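Side-chain contact in biofilm growth-associated repressor (PDB 3PQK), which represses transcription of its own operon by binding a palindromic AT-rich sequence that spans the -10 region of the blh promoter: residues Pro51-Ser54 against Gln55-Val59. Sequence-based numbering, arbitrary orientation.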
# COMPACT_ATOMS: atom_id res chain seq x y z
N PRO B 51 -11.85 -0.84 23.28
CA PRO B 51 -11.88 0.48 22.61
C PRO B 51 -11.28 0.47 21.19
O PRO B 51 -11.54 1.40 20.43
CB PRO B 51 -11.11 1.37 23.59
CG PRO B 51 -10.10 0.45 24.22
CD PRO B 51 -10.78 -0.91 24.30
N THR B 52 -10.53 -0.60 20.85
CA THR B 52 -9.80 -0.83 19.59
C THR B 52 -10.55 -0.50 18.30
O THR B 52 -10.09 0.37 17.55
CB THR B 52 -9.14 -2.23 19.62
OG1 THR B 52 -8.49 -2.37 20.88
CG2 THR B 52 -8.13 -2.43 18.50
N LEU B 53 -11.70 -1.15 18.05
CA LEU B 53 -12.51 -0.93 16.84
C LEU B 53 -12.84 0.54 16.60
O LEU B 53 -12.60 1.03 15.49
CB LEU B 53 -13.79 -1.80 16.87
CG LEU B 53 -14.55 -1.97 15.56
CD1 LEU B 53 -14.08 -3.18 14.80
CD2 LEU B 53 -16.01 -2.12 15.83
N SER B 54 -13.33 1.27 17.61
CA SER B 54 -13.63 2.69 17.42
C SER B 54 -12.38 3.57 17.39
O SER B 54 -12.43 4.64 16.79
CB SER B 54 -14.66 3.21 18.43
OG SER B 54 -15.97 3.10 17.91
N GLN B 55 -11.26 3.12 18.00
CA GLN B 55 -9.98 3.86 17.94
C GLN B 55 -9.47 3.84 16.49
O GLN B 55 -9.12 4.89 15.94
CB GLN B 55 -8.91 3.25 18.85
CG GLN B 55 -9.13 3.51 20.34
CD GLN B 55 -8.22 2.71 21.24
OE1 GLN B 55 -7.50 1.80 20.81
NE2 GLN B 55 -8.22 3.04 22.52
N GLN B 56 -9.51 2.64 15.88
CA GLN B 56 -9.07 2.40 14.50
C GLN B 56 -9.93 3.03 13.43
O GLN B 56 -9.37 3.56 12.46
CB GLN B 56 -8.76 0.91 14.26
CG GLN B 56 -7.65 0.35 15.20
CD GLN B 56 -6.40 1.19 15.17
OE1 GLN B 56 -5.90 1.52 14.10
NE2 GLN B 56 -5.93 1.63 16.34
N LEU B 57 -11.28 3.04 13.60
CA LEU B 57 -12.18 3.74 12.65
C LEU B 57 -11.95 5.26 12.80
O LEU B 57 -12.11 6.02 11.84
CB LEU B 57 -13.67 3.39 12.89
CG LEU B 57 -14.16 1.98 12.47
CD1 LEU B 57 -15.40 1.55 13.29
CD2 LEU B 57 -14.48 1.90 10.97
N GLY B 58 -11.59 5.67 14.03
CA GLY B 58 -11.25 7.06 14.37
C GLY B 58 -10.06 7.51 13.54
O GLY B 58 -10.19 8.47 12.79
N VAL B 59 -8.96 6.72 13.54
CA VAL B 59 -7.76 6.96 12.71
C VAL B 59 -8.12 7.02 11.21
O VAL B 59 -7.71 7.94 10.53
CB VAL B 59 -6.63 5.93 12.98
CG1 VAL B 59 -5.48 6.07 11.97
CG2 VAL B 59 -6.12 6.03 14.41
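Gln55, Gln56, Leu57 and Gly58 each donate a backbone N-H to the carbonyl oxygen four residues back, those of Pro51, Thr52, Leu53 and Ser54 in turn. These i to i+4 bonds belong to helix 52-62. The bond from Gln56 N to Thr52 O is 2.9 Å long and the straightest, with an N-H...O angle of 165°. Gly58 N meets Ser54 O at 3.1 Å from above the carbonyl plane, and the bond is bent to 139°. Pro51 follows a cis peptide bond, and its ring lies alongside the Gln55 side chain. The Gln55 chain runs back toward Pro51, extended beyond CG (chi2 170°), which brings its amide NE2 to 3.5 Å from Pro51 CB. Gln55 CG passes 3.2 Å from Pro51 O. On the buried side, Leu57 CD1 touches Leu53 CG at 4.3 Å. Leu53 also packs on Leu28 and Val39, and Leu57 on Leu42, so this face rests on helices 23-33 and 39-46. The Gln56 chain bends at chi2, and its OE1 accepts a hydrogen bond from Arg25. Gln50 OE1 accepts a hydrogen bond from Ser54 N. Helix 52-62 is the second helix of the predicted helix-turn-helix, consistent with the recognition helix of an ArsR-type winged-helix repressor.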